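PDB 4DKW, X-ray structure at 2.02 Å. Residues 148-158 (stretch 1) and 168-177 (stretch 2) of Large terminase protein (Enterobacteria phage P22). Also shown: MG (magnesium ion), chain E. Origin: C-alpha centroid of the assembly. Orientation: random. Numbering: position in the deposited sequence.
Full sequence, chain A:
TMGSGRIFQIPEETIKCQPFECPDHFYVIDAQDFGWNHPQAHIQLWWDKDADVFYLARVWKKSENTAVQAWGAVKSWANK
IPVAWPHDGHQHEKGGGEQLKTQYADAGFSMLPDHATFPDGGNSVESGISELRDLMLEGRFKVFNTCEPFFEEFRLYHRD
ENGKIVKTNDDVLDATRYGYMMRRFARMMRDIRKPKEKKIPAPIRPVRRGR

Stretch 1 (148-158) EPFFEEFRLYH
Stretch 2 (168-177) TNDDVLDATR

Stretch 1 is helical through most of its length, with Pro-149 to Phe-154 clearly in the helix. Phe-154 N bonds to Phe-150 O at 2.9 Å, and Arg-155 N to Phe-151 O at 3.0 Å. Tyr-157 is outside the helix, with phi/psi of -67/119°, and His-158 is extended at -149/173°.

Stretch 2 enters extended at Thr-168 (-136/160°). Asn-169 takes a left-handed conformation (45/50°) and Asp-170 lies at -138/25°. The helix then runs from Asp-171 through Arg-177 and continues beyond it. Asp-170 holds the N-cap position, but its side chain makes no capping bond.

The two helix axes approach to 8.9 Å. Their N-to-C directions differ by 104°, so the helices cross steeply. Register is set by two CA pairs: Phe-150 CA to Val-172 CA, 5.9 Å, and Glu-153 CA to Asn-169 CA, 5.5 Å. The contact buries 609 Å² over both sides.

Glu-153 is the polar centre. Its CB points toward stretch 2, with chi1 m, chi2 t and chi3 -5°. The carboxylate meets the first turn of the second helix, where backbone NH groups lack partners from a preceding turn. Leu-173 N donates to Glu-153 OE1 at 2.9 Å, and Val-172 N donates to Glu-153 OE2 at 3.1 Å. Glu-153 CB also packs 3.1 Å from Asn-169 O.

Leu-173 (m, t) is the main apolar link. Leu-173 CD1 sits over one face of the Tyr-157 ring, 3.6 Å from the centroid and 18° off the normal, a CH-pi contact. Tyr-157 has chi1 -151° and chi2 38°. Leu-173 CD2 lies 3.6 Å from Phe-150 CE1, so Leu-173 touches the rings of both Phe-150 and Tyr-157.

Phe-150 (chi1 t, chi2 89°) presents its ring edge to Val-172 CG1 and Thr-176 OG1. Val-172 (t) places CG1 4.0 Å from Phe-150 CB and CG2 4.1 Å from Pro-149 CB. Thr-176 (m) turns OG1 back to Val-172 O, a 2.7 Å hydrogen bond within its helix.

Water 2 links the stretches: its oxygen is 2.9 Å from Tyr-157 OH, 2.8 Å from Asp-174 OD1 and 3.0 Å from Arg-177 NE. Arg-177 NH2 forms a salt bridge to Asp-174 OD1 at 3.0 Å.

Asp-171 (m) binds magnesium through OD1 at 2.3 Å. Asp-171 OD2 lies 4.0 Å from Glu-153 OE2, a close pair of like charges.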

ATOM      1  N   GLU A 148      -6.151  -3.324  11.100  1.00 31.27           N
ATOM      2  CA  GLU A 148      -6.981  -2.207  11.549  1.00 30.64           C
ATOM      3  C   GLU A 148      -6.583  -0.792  11.069  1.00 31.84           C
ATOM      4  O   GLU A 148      -7.469   0.022  10.792  1.00 32.91           O
ATOM      5  CB  GLU A 148      -7.155  -2.240  13.075  1.00 37.60           C
ATOM      6  CG  GLU A 148      -8.088  -1.161  13.632  1.00 41.77           C
ATOM      7  CD  GLU A 148      -9.538  -1.306  13.154  1.00 47.08           C
ATOM      8  OE1 GLU A 148      -9.931  -2.405  12.697  1.00 44.88           O
ATOM      9  OE2 GLU A 148     -10.288  -0.309  13.247  1.00 43.41           O
ATOM     10  N   PRO A 149      -5.268  -0.481  10.973  1.00 30.87           N
ATOM     11  CA  PRO A 149      -4.934   0.857  10.455  1.00 23.48           C
ATOM     12  C   PRO A 149      -5.476   1.146   9.050  1.00 26.30           C
ATOM     13  O   PRO A 149      -5.661   2.321   8.728  1.00 27.81           O
ATOM     14  CB  PRO A 149      -3.398   0.861  10.439  1.00 24.62           C
ATOM     15  CG  PRO A 149      -3.020  -0.078  11.514  1.00 29.48           C
ATOM     16  CD  PRO A 149      -4.065  -1.178  11.471  1.00 28.47           C
ATOM     17  N   PHE A 150      -5.732   0.117   8.239  1.00 23.60           N
ATOM     18  CA  PHE A 150      -6.387   0.338   6.951  1.00 23.09           C
ATOM     19  C   PHE A 150      -7.802   0.859   7.149  1.00 25.79           C
ATOM     20  O   PHE A 150      -8.223   1.803   6.496  1.00 20.55           O
ATOM     21  CB  PHE A 150      -6.460  -0.938   6.117  1.00 22.05           C
ATOM     22  CG  PHE A 150      -7.266  -0.770   4.851  1.00 25.50           C
ATOM     23  CD1 PHE A 150      -6.657  -0.340   3.683  1.00 20.19           C
ATOM     24  CD2 PHE A 150      -8.640  -1.011   4.838  1.00 22.24           C
ATOM     25  CE1 PHE A 150      -7.394  -0.170   2.513  1.00 23.00           C
ATOM     26  CE2 PHE A 150      -9.379  -0.829   3.683  1.00 20.09           C
ATOM     27  CZ  PHE A 150      -8.756  -0.414   2.516  1.00 19.12           C
ATOM     28  N   PHE A 151      -8.553   0.210   8.028  1.00 26.27           N
ATOM     29  CA  PHE A 151      -9.960   0.555   8.217  1.00 29.03           C
ATOM     30  C   PHE A 151     -10.138   1.929   8.860  1.00 27.27           C
ATOM     31  O   PHE A 151     -11.088   2.660   8.547  1.00 27.25           O
ATOM     32  CB  PHE A 151     -10.676  -0.549   9.005  1.00 24.25           C
ATOM     33  CG  PHE A 151     -10.801  -1.829   8.241  1.00 25.94           C
ATOM     34  CD1 PHE A 151     -11.651  -1.904   7.139  1.00 27.57           C
ATOM     35  CD2 PHE A 151     -10.046  -2.941   8.589  1.00 25.75           C
ATOM     36  CE1 PHE A 151     -11.761  -3.074   6.410  1.00 28.67           C
ATOM     37  CE2 PHE A 151     -10.151  -4.119   7.866  1.00 27.75           C
ATOM     38  CZ  PHE A 151     -11.013  -4.186   6.779  1.00 26.61           C
ATOM     39  N   GLU A 152      -9.213   2.285   9.744  1.00 24.74           N
ATOM     40  CA  GLU A 152      -9.201   3.614  10.347  1.00 27.90           C
ATOM     41  C   GLU A 152      -9.130   4.714   9.298  1.00 27.12           C
ATOM     42  O   GLU A 152      -9.806   5.734   9.420  1.00 27.31           O
ATOM     43  CB  GLU A 152      -8.030   3.750  11.320  1.00 28.92           C
ATOM     44  CG  GLU A 152      -8.125   2.822  12.523  1.00 40.46           C
ATOM     45  CD  GLU A 152      -6.932   2.942  13.464  1.00 56.55           C
ATOM     46  OE1 GLU A 152      -5.891   3.509  13.052  1.00 52.62           O
ATOM     47  OE2 GLU A 152      -7.035   2.463  14.618  1.00 63.46           O
ATOM     48  N   GLU A 153      -8.303   4.503   8.276  1.00 25.82           N
ATOM     49  CA  GLU A 153      -8.153   5.464   7.182  1.00 23.49           C
ATOM     50  C   GLU A 153      -9.315   5.394   6.188  1.00 22.63           C
ATOM     51  O   GLU A 153      -9.822   6.419   5.733  1.00 31.32           O
ATOM     52  CB  GLU A 153      -6.834   5.230   6.442  1.00 23.98           C
ATOM     53  CG  GLU A 153      -5.578   5.343   7.312  1.00 27.56           C
ATOM     54  CD  GLU A 153      -4.302   5.372   6.477  1.00 30.00           C
ATOM     55  OE1 GLU A 153      -4.407   5.219   5.243  1.00 31.41           O
ATOM     56  OE2 GLU A 153      -3.200   5.553   7.044  1.00 27.20           O
ATOM     57  N   PHE A 154      -9.713   4.169   5.859  1.00 27.57           N
ATOM     58  CA  PHE A 154     -10.836   3.865   4.974  1.00 26.39           C
ATOM     59  C   PHE A 154     -12.086   4.622   5.416  1.00 28.83           C
ATOM     60  O   PHE A 154     -12.814   5.183   4.584  1.00 29.65           O
ATOM     61  CB  PHE A 154     -11.053   2.349   4.998  1.00 22.53           C
ATOM     62  CG  PHE A 154     -12.208   1.860   4.160  1.00 28.51           C
ATOM     63  CD1 PHE A 154     -12.030   1.558   2.817  1.00 23.65           C
ATOM     64  CD2 PHE A 154     -13.453   1.631   4.739  1.00 30.27           C
ATOM     65  CE1 PHE A 154     -13.074   1.083   2.062  1.00 21.02           C
ATOM     66  CE2 PHE A 154     -14.509   1.152   3.978  1.00 26.02           C
ATOM     67  CZ  PHE A 154     -14.319   0.877   2.643  1.00 22.60           C
ATOM     68  N   ARG A 155     -12.310   4.653   6.731  1.00 31.56           N
ATOM     69  CA  ARG A 155     -13.472   5.320   7.328  1.00 32.98           C
ATOM     70  C   ARG A 155     -13.482   6.844   7.181  1.00 31.97           C
ATOM     71  O   ARG A 155     -14.553   7.464   7.109  1.00 27.95           O
ATOM     72  CB  ARG A 155     -13.566   4.979   8.808  1.00 31.16           C
ATOM     73  CG  ARG A 155     -14.020   3.575   9.077  1.00 39.69           C
ATOM     74  CD  ARG A 155     -14.305   3.357  10.550  1.00 37.38           C
ATOM     75  NE  ARG A 155     -13.103   3.091  11.327  1.00 40.96           N
ATOM     76  CZ  ARG A 155     -12.645   1.875  11.607  1.00 40.56           C
ATOM     77  NH1 ARG A 155     -13.294   0.798  11.188  1.00 33.67           N
ATOM     78  NH2 ARG A 155     -11.554   1.735  12.343  1.00 49.15           N
ATOM     79  N   LEU A 156     -12.288   7.433   7.136  1.00 28.83           N
ATOM     80  CA  LEU A 156     -12.116   8.883   7.111  1.00 28.48           C
ATOM     81  C   LEU A 156     -11.814   9.479   5.725  1.00 28.62           C
ATOM     82  O   LEU A 156     -11.847  10.690   5.557  1.00 31.55           O
ATOM     83  CB  LEU A 156     -10.981   9.258   8.055  1.00 30.79           C
ATOM     84  CG  LEU A 156     -11.190   8.889   9.519  1.00 33.29           C
ATOM     85  CD1 LEU A 156      -9.955   9.263  10.318  1.00 31.80           C
ATOM     86  CD2 LEU A 156     -12.401   9.616  10.050  1.00 32.95           C
ATOM     87  N   TYR A 157     -11.493   8.630   4.753  1.00 27.41           N
ATOM     88  CA  TYR A 157     -11.079   9.082   3.429  1.00 26.60           C
ATOM     89  C   TYR A 157     -12.244   9.757   2.691  1.00 30.46           C
ATOM     90  O   TYR A 157     -13.273   9.120   2.415  1.00 30.56           O
ATOM     91  CB  TYR A 157     -10.584   7.885   2.626  1.00 20.10           C
ATOM     92  CG  TYR A 157      -9.541   8.194   1.575  1.00 23.51           C
ATOM     93  CD1 TYR A 157      -8.547   9.138   1.804  1.00 20.98           C
ATOM     94  CD2 TYR A 157      -9.520   7.495   0.371  1.00 22.63           C
ATOM     95  CE1 TYR A 157      -7.570   9.397   0.839  1.00 25.36           C
ATOM     96  CE2 TYR A 157      -8.554   7.737  -0.584  1.00 19.91           C
ATOM     97  CZ  TYR A 157      -7.584   8.686  -0.353  1.00 24.32           C
ATOM     98  OH  TYR A 157      -6.612   8.908  -1.316  1.00 24.61           O
ATOM     99  N   HIS A 158     -12.078  11.038   2.358  1.00 27.30           N
ATOM    100  CA  HIS A 158     -13.183  11.813   1.791  1.00 25.25           C
ATOM    101  C   HIS A 158     -12.711  12.897   0.824  1.00 27.46           C
ATOM    102  O   HIS A 158     -11.514  13.146   0.683  1.00 26.48           O
ATOM    103  CB  HIS A 158     -14.005  12.444   2.915  1.00 23.66           C
ATOM    104  CG  HIS A 158     -13.259  13.490   3.688  1.00 27.76           C
ATOM    105  ND1 HIS A 158     -12.332  13.183   4.661  1.00 25.75           N
ATOM    106  CD2 HIS A 158     -13.293  14.846   3.617  1.00 23.31           C
ATOM    107  CE1 HIS A 158     -11.836  14.301   5.165  1.00 28.21           C
ATOM    108  NE2 HIS A 158     -12.405  15.322   4.547  1.00 29.01           N
ATOM    109  N   THR A 168      -5.162  13.407   3.877  1.00 29.91           N
ATOM    110  CA  THR A 168      -4.767  13.197   5.272  1.00 30.50           C
ATOM    111  C   THR A 168      -5.202  11.792   5.688  1.00 33.57           C
ATOM    112  O   THR A 168      -6.095  11.222   5.062  1.00 33.76           O
ATOM    113  CB  THR A 168      -5.470  14.173   6.224  1.00 31.44           C
ATOM    114  OG1 THR A 168      -6.890  14.000   6.120  1.00 36.20           O
ATOM    115  CG2 THR A 168      -5.110  15.599   5.889  1.00 32.29           C
ATOM    116  N   ASN A 169      -4.589  11.263   6.752  1.00 29.00           N
ATOM    117  CA  ASN A 169      -4.859   9.912   7.239  1.00 25.95           C
ATOM    118  C   ASN A 169      -4.919   8.921   6.098  1.00 26.81           C
ATOM    119  O   ASN A 169      -5.881   8.164   5.995  1.00 31.62           O
ATOM    120  CB  ASN A 169      -6.188   9.856   7.988  1.00 31.69           C
ATOM    121  CG  ASN A 169      -6.234  10.799   9.157  1.00 46.47           C
ATOM    122  OD1 ASN A 169      -7.019  11.754   9.173  1.00 53.82           O
ATOM    123  ND2 ASN A 169      -5.394  10.544  10.150  1.00 50.63           N
ATOM    124  N   ASP A 170      -3.907   8.946   5.232  1.00 27.05           N
ATOM    125  CA  ASP A 170      -3.958   8.169   4.003  1.00 25.31           C
ATOM    126  C   ASP A 170      -2.649   7.477   3.656  1.00 26.52           C
ATOM    127  O   ASP A 170      -2.401   7.162   2.501  1.00 29.68           O
ATOM    128  CB  ASP A 170      -4.420   9.053   2.840  1.00 26.17           C
ATOM    129  CG  ASP A 170      -3.481  10.207   2.568  1.00 21.48           C
ATOM    130  OD1 ASP A 170      -2.540  10.407   3.354  1.00 22.27           O
ATOM    131  OD2 ASP A 170      -3.691  10.924   1.562  1.00 28.14           O
ATOM    132  N   ASP A 171      -1.829   7.219   4.668  1.00 27.69           N
ATOM    133  CA  ASP A 171      -0.534   6.570   4.475  1.00 23.92           C
ATOM    134  C   ASP A 171      -0.634   5.084   4.089  1.00 27.46           C
ATOM    135  O   ASP A 171       0.021   4.654   3.143  1.00 24.71           O
ATOM    136  CB  ASP A 171       0.315   6.755   5.725  1.00 27.50           C
ATOM    137  CG  ASP A 171       0.255   8.184   6.248  1.00 31.37           C
ATOM    138  OD1 ASP A 171       0.825   9.093   5.582  1.00 32.14           O
ATOM    139  OD2 ASP A 171      -0.377   8.396   7.308  1.00 33.02           O
ATOM    140  N   VAL A 172      -1.434   4.314   4.829  1.00 26.45           N
ATOM    141  CA  VAL A 172      -1.743   2.926   4.473  1.00 23.28           C
ATOM    142  C   VAL A 172      -2.477   2.849   3.122  1.00 23.98           C
ATOM    143  O   VAL A 172      -2.192   1.971   2.302  1.00 27.10           O
ATOM    144  CB  VAL A 172      -2.563   2.216   5.583  1.00 19.71           C
ATOM    145  CG1 VAL A 172      -3.038   0.820   5.127  1.00 17.52           C
ATOM    146  CG2 VAL A 172      -1.735   2.111   6.861  1.00 21.18           C
ATOM    147  N   LEU A 173      -3.393   3.785   2.884  1.00 19.84           N
ATOM    148  CA  LEU A 173      -4.129   3.840   1.622  1.00 22.07           C
ATOM    149  C   LEU A 173      -3.177   4.089   0.450  1.00 25.92           C
ATOM    150  O   LEU A 173      -3.233   3.395  -0.567  1.00 28.86           O
ATOM    151  CB  LEU A 173      -5.227   4.911   1.674  1.00 22.38           C
ATOM    152  CG  LEU A 173      -6.379   4.612   2.645  1.00 24.58           C
ATOM    153  CD1 LEU A 173      -7.317   5.805   2.769  1.00 19.64           C
ATOM    154  CD2 LEU A 173      -7.160   3.373   2.205  1.00 21.84           C
ATOM    155  N   ASP A 174      -2.287   5.061   0.605  1.00 18.70           N
ATOM    156  CA  ASP A 174      -1.295   5.344  -0.423  1.00 17.40           C
ATOM    157  C   ASP A 174      -0.410   4.139  -0.712  1.00 20.23           C
ATOM    158  O   ASP A 174      -0.246   3.738  -1.871  1.00 25.47           O
ATOM    159  CB  ASP A 174      -0.423   6.530  -0.019  1.00 22.71           C
ATOM    160  CG  ASP A 174      -1.133   7.856  -0.169  1.00 24.34           C
ATOM    161  OD1 ASP A 174      -2.232   7.892  -0.766  1.00 25.61           O
ATOM    162  OD2 ASP A 174      -0.579   8.868   0.298  1.00 26.43           O
ATOM    163  N   ALA A 175       0.171   3.576   0.342  1.00 25.53           N
ATOM    164  CA  ALA A 175       0.990   2.370   0.226  1.00 20.45           C
ATOM    165  C   ALA A 175       0.244   1.242  -0.493  1.00 25.84           C
ATOM    166  O   ALA A 175       0.786   0.624  -1.407  1.00 25.83           O
ATOM    167  CB  ALA A 175       1.462   1.908   1.600  1.00 17.14           C
ATOM    168  N   THR A 176      -0.998   0.984  -0.083  1.00 25.72           N
ATOM    169  CA  THR A 176      -1.800  -0.051  -0.718  1.00 19.86           C
ATOM    170  C   THR A 176      -1.939   0.224  -2.204  1.00 21.06           C
ATOM    171  O   THR A 176      -1.780  -0.669  -3.028  1.00 25.18           O
ATOM    172  CB  THR A 176      -3.192  -0.155  -0.083  1.00 18.28           C
ATOM    173  OG1 THR A 176      -3.050  -0.428   1.313  1.00 22.61           O
ATOM    174  CG2 THR A 176      -3.982  -1.284  -0.724  1.00 25.94           C
ATOM    175  N   ARG A 177      -2.209   1.477  -2.539  1.00 21.54           N
ATOM    176  CA  ARG A 177      -2.372   1.894  -3.917  1.00 18.55           C
ATOM    177  C   ARG A 177      -1.063   1.691  -4.701  1.00 24.29           C
ATOM    178  O   ARG A 177      -1.083   1.216  -5.847  1.00 22.49           O
ATOM    179  CB  ARG A 177      -2.838   3.350  -3.943  1.00 18.01           C
ATOM    180  CG  ARG A 177      -3.634   3.742  -5.160  1.00 24.76           C
ATOM    181  CD  ARG A 177      -4.328   5.100  -4.989  1.00 21.46           C
ATOM    182  NE  ARG A 177      -3.561   6.016  -4.144  1.00 25.83           N
ATOM    183  CZ  ARG A 177      -2.457   6.652  -4.525  1.00 22.41           C
ATOM    184  NH1 ARG A 177      -1.975   6.478  -5.749  1.00 17.93           N
ATOM    185  NH2 ARG A 177      -1.832   7.458  -3.674  1.00 20.77           N
TER
HETATM  186 MG    MG E 501       2.028   9.803   3.732  1.00 36.78          MG
HETATM  187  O   HOH W   1      -8.994  11.646   6.060  1.00 28.08           O
HETATM  188  O   HOH W   2      -4.703   6.708  -1.408  1.00 18.75           O
HETATM  189  O   HOH W   3       3.359  10.207   2.302  1.00 30.00           O
HETATM  190  O   HOH W   4       1.550  11.655   4.721  1.00 40.27           O